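Local coordinates for endo-beta-1,4-glucanase (cellulase B) (PDB 4V2X), which hydrolyses beta-glucans, among them xyloglucan and mixed-linkage beta-1,3-1,4-glucans, with a family 5 catalytic module followed by Ig-like and family 46 carbohydrate-binding modules, at residues Phe377-Ala382 with Arg469-His474; Ser388-Ser393 with Gln412-Glu417; Ala407-Gln412 with Glu439-Lys444; Gly420-Gly425 with Thr464-Arg469. One frame throughout, in Å; residues are numbered along the deposited sequence. Where two conformers were deposited one is given.

Interaction 1: Phe377-Ala382 with Arg469-His474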
loop_
_atom_site.group_PDB
_atom_site.type_symbol
_atom_site.label_atom_id
_atom_site.label_comp_id
_atom_site.label_asym_id
_atom_site.label_seq_id
_atom_site.Cartn_x
_atom_site.Cartn_y
_atom_site.Cartn_z
ATOM N N PHE A 377 -36.161 4.296 21.180
ATOM C CA PHE A 377 -35.195 4.591 22.220
ATOM C C PHE A 377 -35.184 3.523 23.305
ATOM O O PHE A 377 -34.115 3.089 23.730
ATOM C CB PHE A 377 -35.390 5.953 22.870
ATOM C CG PHE A 377 -34.380 6.216 23.936
ATOM C CD1 PHE A 377 -33.050 6.438 23.592
ATOM C CD2 PHE A 377 -34.718 6.139 25.280
ATOM C CE1 PHE A 377 -32.090 6.621 24.566
ATOM C CE2 PHE A 377 -33.760 6.327 26.259
ATOM C CZ PHE A 377 -32.446 6.571 25.902
ATOM N N ASP A 378 -36.368 3.106 23.757
ATOM C CA ASP A 378 -36.471 2.083 24.793
ATOM C C ASP A 378 -35.761 0.799 24.365
ATOM O O ASP A 378 -35.115 0.150 25.180
ATOM C CB ASP A 378 -37.935 1.779 25.137
ATOM C CG ASP A 378 -38.594 2.884 25.963
ATOM O OD1 ASP A 378 -37.910 3.833 26.398
ATOM O OD2 ASP A 378 -39.813 2.785 26.178
ATOM N N MET A 379 -35.864 0.456 23.086
ATOM C CA MET A 379 -35.210 -0.738 22.569
ATOM C C MET A 379 -33.698 -0.543 22.574
ATOM O O MET A 379 -32.961 -1.438 22.977
ATOM C CB MET A 379 -35.705 -1.076 21.167
ATOM C CG MET A 379 -35.069 -2.329 20.575
ATOM S SD MET A 379 -35.291 -3.809 21.590
ATOM C CE MET A 379 -36.796 -4.473 20.877
ATOM N N MET A 380 -33.238 0.626 22.143
ATOM C CA MET A 380 -31.798 0.896 22.151
ATOM C C MET A 380 -31.248 0.865 23.571
ATOM O O MET A 380 -30.226 0.223 23.825
ATOM C CB MET A 380 -31.479 2.225 21.474
ATOM C CG MET A 380 -31.675 2.178 19.977
ATOM S SD MET A 380 -30.977 3.608 19.126
ATOM C CE MET A 380 -31.915 4.946 19.848
ATOM N N ARG A 381 -31.933 1.555 24.488
ATOM C CA ARG A 381 -31.508 1.622 25.882
ATOM C C ARG A 381 -31.465 0.234 26.519
ATOM O O ARG A 381 -30.535 -0.068 27.265
ATOM C CB ARG A 381 -32.426 2.549 26.695
ATOM C CG ARG A 381 -32.093 2.582 28.181
ATOM C CD ARG A 381 -33.044 3.462 28.974
ATOM N NE ARG A 381 -32.857 3.248 30.411
ATOM C CZ ARG A 381 -33.685 3.670 31.366
ATOM N NH1 ARG A 381 -34.790 4.347 31.063
ATOM N NH2 ARG A 381 -33.408 3.406 32.639
ATOM N N ALA A 382 -32.464 -0.605 26.244
ATOM C CA ALA A 382 -32.461 -1.983 26.735
ATOM C C ALA A 382 -31.264 -2.736 26.162
ATOM O O ALA A 382 -30.595 -3.497 26.861
ATOM C CB ALA A 382 -33.751 -2.692 26.359
ATOM N N ARG A 469 -36.375 -9.646 31.482
ATOM C CA ARG A 469 -35.327 -8.714 31.094
ATOM C C ARG A 469 -35.695 -8.050 29.775
ATOM O O ARG A 469 -36.455 -8.610 28.981
ATOM C CB ARG A 469 -34.005 -9.456 30.901
ATOM C CG ARG A 469 -33.544 -10.232 32.124
ATOM C CD ARG A 469 -32.210 -10.920 31.891
ATOM N NE ARG A 469 -32.280 -11.913 30.820
ATOM C CZ ARG A 469 -31.224 -12.552 30.315
ATOM N NH1 ARG A 469 -30.003 -12.327 30.780
ATOM N NH2 ARG A 469 -31.394 -13.437 29.336
ATOM N N GLY A 470 -35.157 -6.855 29.554
ATOM C CA GLY A 470 -35.298 -6.192 28.262
ATOM C C GLY A 470 -36.619 -5.480 28.075
ATOM O O GLY A 470 -37.487 -5.481 28.948
ATOM N N ALA A 471 -36.774 -4.877 26.904
ATOM C CA ALA A 471 -37.936 -4.057 26.604
ATOM C C ALA A 471 -39.215 -4.878 26.445
ATOM O O ALA A 471 -39.180 -6.028 26.008
ATOM C CB ALA A 471 -37.677 -3.252 25.343
ATOM N N ASP A 472 -40.347 -4.274 26.795
ATOM C CA ASP A 472 -41.648 -4.854 26.473
ATOM C C ASP A 472 -41.797 -4.888 24.952
ATOM O O ASP A 472 -41.275 -4.001 24.270
ATOM C CB ASP A 472 -42.783 -3.994 27.029
ATOM C CG ASP A 472 -42.884 -4.025 28.544
ATOM O OD1 ASP A 472 -42.291 -4.904 29.206
ATOM O OD2 ASP A 472 -43.582 -3.140 29.079
ATOM N N TRP A 473 -42.516 -5.883 24.434
ATOM C CA TRP A 473 -42.883 -5.930 23.016
ATOM C C TRP A 473 -44.365 -5.584 22.869
ATOM O O TRP A 473 -45.213 -6.127 23.582
ATOM C CB TRP A 473 -42.595 -7.310 22.422
ATOM C CG TRP A 473 -42.831 -7.386 20.941
ATOM C CD1 TRP A 473 -43.942 -7.867 20.313
ATOM C CD2 TRP A 473 -41.936 -6.957 19.903
ATOM N NE1 TRP A 473 -43.800 -7.763 18.950
ATOM C CE2 TRP A 473 -42.573 -7.218 18.671
ATOM C CE3 TRP A 473 -40.655 -6.382 19.896
ATOM C CZ2 TRP A 473 -41.979 -6.918 17.444
ATOM C CZ3 TRP A 473 -40.062 -6.086 18.674
ATOM C CH2 TRP A 473 -40.726 -6.358 17.463
ATOM N N HIS A 474 -44.676 -4.690 21.937
ATOM C CA HIS A 474 -46.034 -4.169 21.796
ATOM C C HIS A 474 -46.689 -4.644 20.513
ATOM O O HIS A 474 -46.185 -4.367 19.435
ATOM C CB HIS A 474 -45.991 -2.646 21.791
ATOM C CG HIS A 474 -45.198 -2.070 22.915
ATOM N ND1 HIS A 474 -45.709 -1.929 24.186
ATOM C CD2 HIS A 474 -43.929 -1.606 22.965
ATOM C CE1 HIS A 474 -44.791 -1.394 24.969
ATOM N NE2 HIS A 474 -43.699 -1.196 24.255
#
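A382 and G470 bring the two backbones closest, with CA atoms 5.3 Å apart, where one turn of helix 374-385 passes the bend that leads from strand 458-467 into strand 473-480. The helix follows the last strand, 354-357, of the (beta/alpha)8 barrel, whereas the bend belongs to the Ig-like module, so the contact is a seam between catalytic and Ig-like modules. G470 takes a positive phi (81°), a value that favours glycine, and the chain then straightens through A471 and D472 into the strand. The match is largely one of small groups: A382 CB lies 3.8 Å from A471 N and 4.1 Å from A471 CB, so the two methyls meet each other and that of A382 also lies against the A471 nitrogen. A471 CB also faces the helix backbone, 4.3 Å from D378 O, the carbonyl that accepts A382 N. The nitrogen of A471 is not left to the methyl, since it donates to the hydroxyl of S388.

M379 carries the seam further toward the strand. Its CG is anti to the backbone N (chi1 -179°) and the chain then bends at chi2 (57°), which brings SD over A471, 4.5 Å from its CB. W473 is fixed from elsewhere, its NE1 bonded to S393 O, and it offers M379 its rim and not a face: the methyl M379 CE sits near the indole plane, 4.3 Å from W473 CZ3.

Interaction 2: Ser388-Ser393 with Gln412-Glu417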
loop_
_atom_site.group_PDB
_atom_site.type_symbol
_atom_site.label_atom_id
_atom_site.label_comp_id
_atom_site.label_asym_id
_atom_site.label_seq_id
_atom_site.Cartn_x
_atom_site.Cartn_y
_atom_site.Cartn_z
ATOM N N SER A 388 -33.403 -8.105 24.197
ATOM C CA SER A 388 -34.843 -8.032 24.389
ATOM C C SER A 388 -35.525 -9.100 23.544
ATOM O O SER A 388 -35.078 -9.441 22.434
ATOM C CB SER A 388 -35.373 -6.657 24.005
ATOM O OG SER A 388 -34.864 -5.638 24.850
ATOM N N SER A 389 -36.629 -9.609 24.063
ATOM C CA SER A 389 -37.438 -10.572 23.349
ATOM C C SER A 389 -38.238 -9.817 22.308
ATOM O O SER A 389 -38.705 -8.698 22.558
ATOM C CB SER A 389 -38.379 -11.280 24.315
ATOM O OG SER A 389 -37.627 -11.886 25.355
ATOM N N VAL A 390 -38.385 -10.426 21.141
ATOM C CA VAL A 390 -39.107 -9.807 20.034
ATOM C C VAL A 390 -40.088 -10.822 19.471
ATOM O O VAL A 390 -40.208 -11.932 19.993
ATOM C CB VAL A 390 -38.133 -9.289 18.954
ATOM C CG1 VAL A 390 -37.204 -8.240 19.547
ATOM C CG2 VAL A 390 -37.313 -10.421 18.349
ATOM N N ALA A 391 -40.799 -10.454 18.414
ATOM C CA ALA A 391 -41.790 -11.348 17.829
ATOM C C ALA A 391 -41.823 -11.212 16.316
ATOM O O ALA A 391 -41.233 -10.286 15.751
ATOM C CB ALA A 391 -43.166 -11.070 18.427
ATOM N N GLU A 392 -42.504 -12.153 15.671
ATOM C CA GLU A 392 -42.626 -12.157 14.216
ATOM C C GLU A 392 -43.119 -10.818 13.672
ATOM O O GLU A 392 -42.705 -10.393 12.591
ATOM C CB GLU A 392 -43.537 -13.299 13.747
ATOM C CG GLU A 392 -44.973 -13.209 14.223
ATOM C CD GLU A 392 -45.831 -14.336 13.685
ATOM O OE1 GLU A 392 -45.786 -15.441 14.260
ATOM O OE2 GLU A 392 -46.550 -14.112 12.691
ATOM N N SER A 393 -44.004 -10.165 14.424
ATOM C CA SER A 393 -44.527 -8.851 14.061
ATOM C C SER A 393 -44.873 -8.060 15.317
ATOM O O SER A 393 -45.016 -8.629 16.394
ATOM C CB SER A 393 -45.789 -8.987 13.195
ATOM O OG SER A 393 -45.543 -9.710 11.997
ATOM N N GLN A 412 -39.364 -14.513 19.700
ATOM C CA GLN A 412 -37.958 -14.866 19.776
ATOM C C GLN A 412 -37.496 -14.390 21.152
ATOM O O GLN A 412 -37.233 -13.200 21.352
ATOM C CB GLN A 412 -37.179 -14.215 18.634
ATOM C CG GLN A 412 -37.501 -14.789 17.254
ATOM C CD GLN A 412 -38.802 -14.274 16.658
ATOM O OE1 GLN A 412 -39.039 -13.066 16.592
ATOM N NE2 GLN A 412 -39.647 -15.194 16.195
ATOM N N LEU A 413 -37.435 -15.318 22.104
ATOM C CA LEU A 413 -37.220 -14.961 23.504
ATOM C C LEU A 413 -35.828 -14.414 23.802
ATOM O O LEU A 413 -35.667 -13.620 24.734
ATOM C CB LEU A 413 -37.549 -16.148 24.420
ATOM C CG LEU A 413 -39.044 -16.478 24.519
ATOM C CD1 LEU A 413 -39.256 -17.786 25.266
ATOM C CD2 LEU A 413 -39.827 -15.344 25.172
ATOM N N HIS A 414 -34.828 -14.818 23.017
ATOM C CA HIS A 414 -33.463 -14.303 23.175
ATOM C C HIS A 414 -32.962 -14.489 24.612
ATOM O O HIS A 414 -32.274 -13.625 25.163
ATOM C CB HIS A 414 -33.374 -12.818 22.766
ATOM C CG HIS A 414 -33.542 -12.574 21.299
ATOM N ND1 HIS A 414 -34.040 -11.391 20.794
ATOM C CD2 HIS A 414 -33.273 -13.357 20.227
ATOM C CE1 HIS A 414 -34.074 -11.458 19.475
ATOM N NE2 HIS A 414 -33.618 -12.643 19.107
ATOM N N GLY A 415 -33.325 -15.615 25.220
ATOM C CA GLY A 415 -32.858 -15.948 26.570
ATOM C C GLY A 415 -33.686 -15.413 27.723
ATOM O O GLY A 415 -33.351 -15.651 28.888
ATOM N N ASN A 416 -34.773 -14.701 27.422
ATOM C CA ASN A 416 -35.646 -14.163 28.455
ATOM C C ASN A 416 -36.861 -15.038 28.673
ATOM O O ASN A 416 -37.093 -15.991 27.929
ATOM C CB ASN A 416 -36.100 -12.757 28.089
ATOM C CG ASN A 416 -34.939 -11.830 27.806
ATOM O OD1 ASN A 416 -33.879 -11.924 28.433
ATOM N ND2 ASN A 416 -35.130 -10.925 26.853
ATOM N N GLU A 417 -37.628 -14.708 29.703
ATOM C CA GLU A 417 -38.874 -15.395 29.996
ATOM C C GLU A 417 -40.019 -14.385 29.942
ATOM O O GLU A 417 -39.864 -13.231 30.344
ATOM C CB GLU A 417 -38.821 -16.045 31.382
ATOM C CG GLU A 417 -37.615 -16.955 31.618
ATOM C CD GLU A 417 -37.645 -18.245 30.810
ATOM O OE1 GLU A 417 -38.689 -18.567 30.199
ATOM O OE2 GLU A 417 -36.612 -18.953 30.794
#
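S389 and V390 run against Q412 and L413 as a very short antiparallel ladder. V390 and Q412 form its hydrogen-bonded pair, with Q412 N at 2.7 Å from V390 O and V390 N at 3.0 Å from Q412 O, and beyond it the second segment folds back in a type I' turn from L413 to N416, a tight turn that carries the chain from strand 407-412 in one sheet of the Ig-like module to strand 418-423 in the other.

The close-packed part lies inside this turn. S389 OG, anti to the carbonyl carbon (chi1 -56°), reaches in to donate to L413 O at 2.7 Å and accepts from N416 ND2 at 3.1 Å. L413 O also takes the turn's own N416 N, and its two donors arrive from opposite faces of the carbonyl plane. H414 closes the other flank: ND1 donates to S388 O at 2.8 Å and nearly straight (169°), the acceptor lying in the imidazole plane, while H414 CE1 rests 3.6 Å from V390 CG2. N416 ND2 has a second partner in R387 O, and the side chain of F467 also touches S389.

The looser side is toward Q412 and E392. The Q412 side chain was modelled in two conformers, which makes its approach to V390 and A391 doubtful, and the exposed E392 turns its carboxylate to S410 N instead.

Chemically, S389 is a buried hydroxyl with both roles assigned, donor to L413 and acceptor from N416, and H414 must carry its proton on ND1 to make the bond to S388.

Interaction 3: Ala407-Gln412 with Glu439-Lys444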
loop_
_atom_site.group_PDB
_atom_site.type_symbol
_atom_site.label_atom_id
_atom_site.label_comp_id
_atom_site.label_asym_id
_atom_site.label_seq_id
_atom_site.Cartn_x
_atom_site.Cartn_y
_atom_site.Cartn_z
ATOM N N ALA A 407 -55.271 -15.488 18.389
ATOM C CA ALA A 407 -54.118 -15.103 17.602
ATOM C C ALA A 407 -52.894 -15.770 18.197
ATOM O O ALA A 407 -52.620 -15.616 19.389
ATOM C CB ALA A 407 -53.946 -13.594 17.621
ATOM N N THR A 408 -52.170 -16.517 17.375
ATOM C CA THR A 408 -50.924 -17.136 17.808
ATOM C C THR A 408 -49.765 -16.508 17.045
ATOM O O THR A 408 -49.779 -16.445 15.814
ATOM C CB THR A 408 -50.945 -18.664 17.628
ATOM O OG1 THR A 408 -51.982 -19.217 18.448
ATOM C CG2 THR A 408 -49.611 -19.273 18.045
ATOM N N VAL A 409 -48.771 -16.035 17.789
ATOM C CA VAL A 409 -47.601 -15.390 17.211
ATOM C C VAL A 409 -46.336 -16.031 17.770
ATOM O O VAL A 409 -46.312 -16.482 18.922
ATOM C CB VAL A 409 -47.578 -13.863 17.483
ATOM C CG1 VAL A 409 -48.671 -13.160 16.687
ATOM C CG2 VAL A 409 -47.730 -13.547 18.966
ATOM N N SER A 410 -45.297 -16.072 16.944
ATOM C CA SER A 410 -43.999 -16.596 17.345
ATOM C C SER A 410 -43.171 -15.496 17.988
ATOM O O SER A 410 -43.021 -14.420 17.416
ATOM C CB SER A 410 -43.248 -17.161 16.141
ATOM O OG SER A 410 -43.865 -18.356 15.693
ATOM N N LEU A 411 -42.652 -15.788 19.178
ATOM C CA LEU A 411 -41.726 -14.926 19.869
ATOM C C LEU A 411 -40.317 -15.429 19.637
ATOM O O LEU A 411 -40.097 -16.611 19.393
ATOM C CB LEU A 411 -41.983 -14.955 21.381
ATOM C CG LEU A 411 -43.375 -14.598 21.898
ATOM C CD1 LEU A 411 -43.379 -14.672 23.421
ATOM C CD2 LEU A 411 -43.815 -13.224 21.408
ATOM N N GLN A 412 -39.364 -14.513 19.700
ATOM C CA GLN A 412 -37.958 -14.866 19.776
ATOM C C GLN A 412 -37.496 -14.390 21.152
ATOM O O GLN A 412 -37.233 -13.200 21.352
ATOM C CB GLN A 412 -37.179 -14.215 18.634
ATOM C CG GLN A 412 -37.501 -14.789 17.254
ATOM C CD GLN A 412 -38.802 -14.274 16.658
ATOM O OE1 GLN A 412 -39.039 -13.066 16.592
ATOM N NE2 GLN A 412 -39.647 -15.194 16.195
ATOM N N GLU A 439 -42.128 -20.990 22.298
ATOM C CA GLU A 439 -42.067 -19.595 21.870
ATOM C C GLU A 439 -43.327 -19.166 21.120
ATOM O O GLU A 439 -43.372 -18.060 20.574
ATOM C CB GLU A 439 -40.817 -19.357 21.012
ATOM C CG GLU A 439 -39.524 -19.330 21.818
ATOM C CD GLU A 439 -38.313 -18.938 20.989
ATOM O OE1 GLU A 439 -38.103 -19.539 19.913
ATOM O OE2 GLU A 439 -37.560 -18.035 21.412
ATOM N N ARG A 440 -44.348 -20.025 21.098
ATOM C CA ARG A 440 -45.635 -19.689 20.482
ATOM C C ARG A 440 -46.572 -19.063 21.510
ATOM O O ARG A 440 -47.060 -19.745 22.419
ATOM C CB ARG A 440 -46.299 -20.929 19.882
ATOM C CG ARG A 440 -45.492 -21.596 18.782
ATOM C CD ARG A 440 -45.650 -20.874 17.454
ATOM N NE ARG A 440 -46.943 -21.159 16.827
ATOM C CZ ARG A 440 -47.250 -22.296 16.198
ATOM N NH1 ARG A 440 -46.363 -23.286 16.090
ATOM N NH2 ARG A 440 -48.460 -22.446 15.666
ATOM N N LEU A 441 -46.816 -17.763 21.354
ATOM C CA LEU A 441 -47.747 -17.023 22.205
ATOM C C LEU A 441 -49.138 -16.983 21.590
ATOM O O LEU A 441 -49.312 -16.493 20.474
ATOM C CB LEU A 441 -47.263 -15.586 22.400
ATOM C CG LEU A 441 -48.164 -14.662 23.228
ATOM C CD1 LEU A 441 -48.270 -15.140 24.670
ATOM C CD2 LEU A 441 -47.650 -13.233 23.179
ATOM N N THR A 442 -50.126 -17.473 22.329
ATOM C CA THR A 442 -51.516 -17.377 21.906
ATOM C C THR A 442 -52.242 -16.339 22.748
ATOM O O THR A 442 -52.266 -16.435 23.977
ATOM C CB THR A 442 -52.245 -18.731 22.034
ATOM O OG1 THR A 442 -51.639 -19.683 21.160
ATOM C CG2 THR A 442 -53.710 -18.590 21.672
ATOM N N VAL A 443 -52.816 -15.341 22.083
ATOM C CA VAL A 443 -53.719 -14.400 22.725
ATOM C C VAL A 443 -55.152 -14.855 22.435
ATOM O O VAL A 443 -55.560 -14.960 21.278
ATOM C CB VAL A 443 -53.514 -12.958 22.214
ATOM C CG1 VAL A 443 -54.378 -11.989 23.012
ATOM C CG2 VAL A 443 -52.048 -12.555 22.296
ATOM N N LYS A 444 -55.922 -15.105 23.490
ATOM C CA LYS A 444 -57.263 -15.672 23.325
ATOM C C LYS A 444 -58.250 -14.673 22.702
ATOM O O LYS A 444 -58.185 -13.462 22.947
ATOM C CB LYS A 444 -57.798 -16.195 24.662
ATOM C CG LYS A 444 -56.976 -17.315 25.280
ATOM C CD LYS A 444 -57.141 -18.633 24.542
ATOM C CE LYS A 444 -56.127 -19.668 25.008
ATOM N NZ LYS A 444 -56.327 -20.094 26.420
#
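L441 and E439 give up the most surface here, L441 to V409 and L411, E439 to the L411 carbonyl. L441 and V409 form a hydrogen-bonded pair, with V409 N to L441 O and L441 N to V409 O both at 2.8 Å. The L441 side chain leaves with CG anti to the backbone N (chi1 178°) and lies side by side with V409, L441 CB standing 4.0 Å from V409 CG2. L411, two residues on along the same strand, reaches the same L441 CB, its CG 4.0 Å away, and slants across it.

E439 closes the end of the ladder. Its carbonyl accepts L411 N almost straight (173°), and its extended side chain runs alongside the L411 carbonyl, E439 CB being 3.3 Å from L411 O. The carboxylate goes on to L413 N, beyond the strand, through OE2.

The two strands, 407-412 and 440-443, are the central pair of a four-stranded antiparallel sheet in the Ig-like beta-sandwich, and their axes diverge from exact antiparallel, at 151°. V409, L411 and L441 face F475 of the other sheet. T408, S410, R440 and T442 line the opposite face, where T408 OG1 and T442 OG1 are 2.8 Å apart and hydrogen-bonded, either able to donate. A valine in place of T442 would probably leave the T408 hydroxyl without this partner and put a methyl against it. R440 CD passes S410 OG, and the bent chain brings its guanidinium edge to T408, with R440 NE 3.5 Å from T408 CG2.

Interaction 4: Gly420-Gly425 with Thr464-Arg469. With CA (calcium ion), chain C.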
loop_
_atom_site.group_PDB
_atom_site.type_symbol
_atom_site.label_atom_id
_atom_site.label_comp_id
_atom_site.label_asym_id
_atom_site.label_seq_id
_atom_site.Cartn_x
_atom_site.Cartn_y
_atom_site.Cartn_z
ATOM N N GLY A 420 -45.563 -11.668 31.776
ATOM C CA GLY A 420 -46.960 -11.267 31.759
ATOM C C GLY A 420 -47.379 -10.660 30.440
ATOM O O GLY A 420 -46.556 -10.426 29.558
ATOM N N LEU A 421 -48.680 -10.425 30.323
ATOM C CA LEU A 421 -49.279 -9.850 29.139
ATOM C C LEU A 421 -50.303 -8.829 29.606
ATOM O O LEU A 421 -51.002 -9.058 30.600
ATOM C CB LEU A 421 -49.959 -10.953 28.319
ATOM C CG LEU A 421 -50.026 -10.782 26.812
ATOM C CD1 LEU A 421 -48.627 -10.727 26.219
ATOM C CD2 LEU A 421 -50.837 -11.901 26.178
ATOM N N ARG A 422 -50.360 -7.690 28.928
ATOM C CA ARG A 422 -51.367 -6.675 29.218
ATOM C C ARG A 422 -52.158 -6.373 27.958
ATOM O O ARG A 422 -51.617 -6.413 26.847
ATOM C CB ARG A 422 -50.723 -5.400 29.751
ATOM C CG ARG A 422 -50.133 -5.558 31.142
ATOM C CD ARG A 422 -49.497 -4.273 31.648
ATOM N NE ARG A 422 -48.887 -4.487 32.960
ATOM C CZ ARG A 422 -49.530 -4.426 34.124
ATOM N NH1 ARG A 422 -50.824 -4.128 34.179
ATOM N NH2 ARG A 422 -48.864 -4.654 35.247
ATOM N N ALA A 423 -53.440 -6.082 28.136
ATOM C CA ALA A 423 -54.305 -5.647 27.042
ATOM C C ALA A 423 -54.753 -4.250 27.399
ATOM O O ALA A 423 -55.470 -4.064 28.384
ATOM C CB ALA A 423 -55.497 -6.571 26.897
ATOM N N ASN A 424 -54.312 -3.266 26.623
ATOM C CA ASN A 424 -54.546 -1.864 26.965
ATOM C C ASN A 424 -54.170 -1.583 28.427
ATOM O O ASN A 424 -54.934 -0.963 29.172
ATOM C CB ASN A 424 -56.012 -1.476 26.720
ATOM C CG ASN A 424 -56.431 -1.606 25.264
ATOM O OD1 ASN A 424 -55.604 -1.747 24.362
ATOM N ND2 ASN A 424 -57.732 -1.537 25.028
ATOM N N GLY A 425 -53.000 -2.064 28.841
ATOM C CA GLY A 425 -52.514 -1.835 30.201
ATOM C C GLY A 425 -53.066 -2.754 31.285
ATOM O O GLY A 425 -52.496 -2.817 32.376
ATOM N N THR A 464 -49.502 -5.996 25.184
ATOM C CA THR A 464 -48.100 -5.795 25.529
ATOM C C THR A 464 -47.547 -7.032 26.210
ATOM O O THR A 464 -48.098 -7.489 27.212
ATOM C CB THR A 464 -47.917 -4.572 26.437
ATOM O OG1 THR A 464 -48.383 -3.412 25.741
ATOM C CG2 THR A 464 -46.440 -4.386 26.809
ATOM N N ALA A 465 -46.473 -7.574 25.642
ATOM C CA ALA A 465 -45.753 -8.691 26.242
ATOM C C ALA A 465 -44.636 -8.169 27.112
ATOM O O ALA A 465 -43.799 -7.378 26.658
ATOM C CB ALA A 465 -45.194 -9.619 25.169
ATOM N N GLU A 466 -44.629 -8.640 28.359
ATOM C CA GLU A 466 -43.652 -8.239 29.370
ATOM C C GLU A 466 -42.705 -9.401 29.624
ATOM O O GLU A 466 -43.136 -10.556 29.680
ATOM C CB GLU A 466 -44.352 -7.853 30.672
ATOM C CG GLU A 466 -45.287 -6.661 30.535
ATOM C CD GLU A 466 -46.110 -6.395 31.779
ATOM O OE1 GLU A 466 -46.368 -7.341 32.550
ATOM O OE2 GLU A 466 -46.512 -5.232 31.982
ATOM N N PHE A 467 -41.419 -9.086 29.760
ATOM C CA PHE A 467 -40.383 -10.092 29.946
ATOM C C PHE A 467 -39.550 -9.780 31.185
ATOM O O PHE A 467 -39.537 -8.643 31.678
ATOM C CB PHE A 467 -39.501 -10.166 28.693
ATOM C CG PHE A 467 -40.280 -10.434 27.438
ATOM C CD1 PHE A 467 -40.590 -11.740 27.067
ATOM C CD2 PHE A 467 -40.733 -9.389 26.652
ATOM C CE1 PHE A 467 -41.330 -11.997 25.926
ATOM C CE2 PHE A 467 -41.471 -9.638 25.506
ATOM C CZ PHE A 467 -41.775 -10.944 25.148
ATOM N N ASN A 468 -38.863 -10.796 31.702
ATOM C CA ASN A 468 -38.071 -10.623 32.926
ATOM C C ASN A 468 -36.870 -9.698 32.715
ATOM O O ASN A 468 -36.396 -9.063 33.651
ATOM C CB ASN A 468 -37.632 -11.975 33.503
ATOM C CG ASN A 468 -36.666 -12.724 32.605
ATOM O OD1 ASN A 468 -36.669 -12.569 31.380
ATOM N ND2 ASN A 468 -35.845 -13.564 33.211
ATOM N N ARG A 469 -36.375 -9.646 31.482
ATOM C CA ARG A 469 -35.327 -8.714 31.094
ATOM C C ARG A 469 -35.695 -8.050 29.775
ATOM O O ARG A 469 -36.455 -8.610 28.981
ATOM C CB ARG A 469 -34.005 -9.456 30.901
ATOM C CG ARG A 469 -33.544 -10.232 32.124
ATOM C CD ARG A 469 -32.210 -10.920 31.891
ATOM N NE ARG A 469 -32.280 -11.913 30.820
ATOM C CZ ARG A 469 -31.224 -12.552 30.315
ATOM N NH1 ARG A 469 -30.003 -12.327 30.780
ATOM N NH2 ARG A 469 -31.394 -13.437 29.336
HETATM CA CA CA C . -39.879 -6.386 32.305
HETATM O O HOH W 1 -46.033 -5.115 34.961
HETATM O O HOH W 2 -51.073 -2.935 26.809
HETATM O O HOH W 3 -40.131 -6.341 29.724
HETATM O O HOH W 4 -38.532 -6.952 34.169
HETATM O O HOH W 5 -37.674 -6.155 31.529
HETATM O O HOH W 6 -39.443 -3.877 32.159
HETATM O O HOH W 7 -41.547 -7.723 33.572
#
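R422 and E466 both send CG anti to the carbonyl carbon (chi1 -69° and -62°), and both then stay extended, which lets two long side chains on one sheet face meet diagonally between rungs. R422 NE reaches E466 OE2 at 2.7 Å, a salt bridge in the plane of the guanidinium, whose plane is turned 66° from that of the carboxylate. The same guanidinium is gripped at its other nitrogens: NH1 donates to G425 O at 2.8 Å, and NH2 to a water that in turn donates to E466 OE2. A methionine in place of R422 would probably leave the E466 carboxylate without its charged mate and the G425 carbonyl without this donor.

Beneath lies an antiparallel ladder in the mixed sheet of the Ig-like module. R422 and T464 are joined by two backbone bonds, T464 N being 2.7 Å from R422 O, and E466 N meets G420 O, while the return bond from G420 N is weak. On the other face L421 CD1 sits 3.8 Å from A465 CB.

Just past the ladder F467 O binds a calcium ion at 2.4 Å, with five waters and two further ligands; one of those waters also accepts F467 N.

Strand 458-467 has strand 473-480 on its other edge, L421 packs against L441 and V443 of strand 440-443, and A423 touches V447 and I451 of helix 445-452.

Chain order opens with helix 374-385, where interaction 1 starts a loop that returns only at 469-474 and encloses the other three. Within it, 388-393 begins interaction 2, which closes at 412-417. Before that closure 407-412 has started interaction 3, so the two cross, sharing Q412; interaction 3 ends at 439-444. Likewise 420-425 opens interaction 4 before 439-444 is reached, and it crosses interaction 3, to close at 464-469, in series after interaction 2. Interactions 2 and 3 build one sheet of the Ig-like module and interaction 4 belongs to the other, the leucines of 3 and 4 meeting between them. Interaction 1 joins this sandwich to the barrel's final helix.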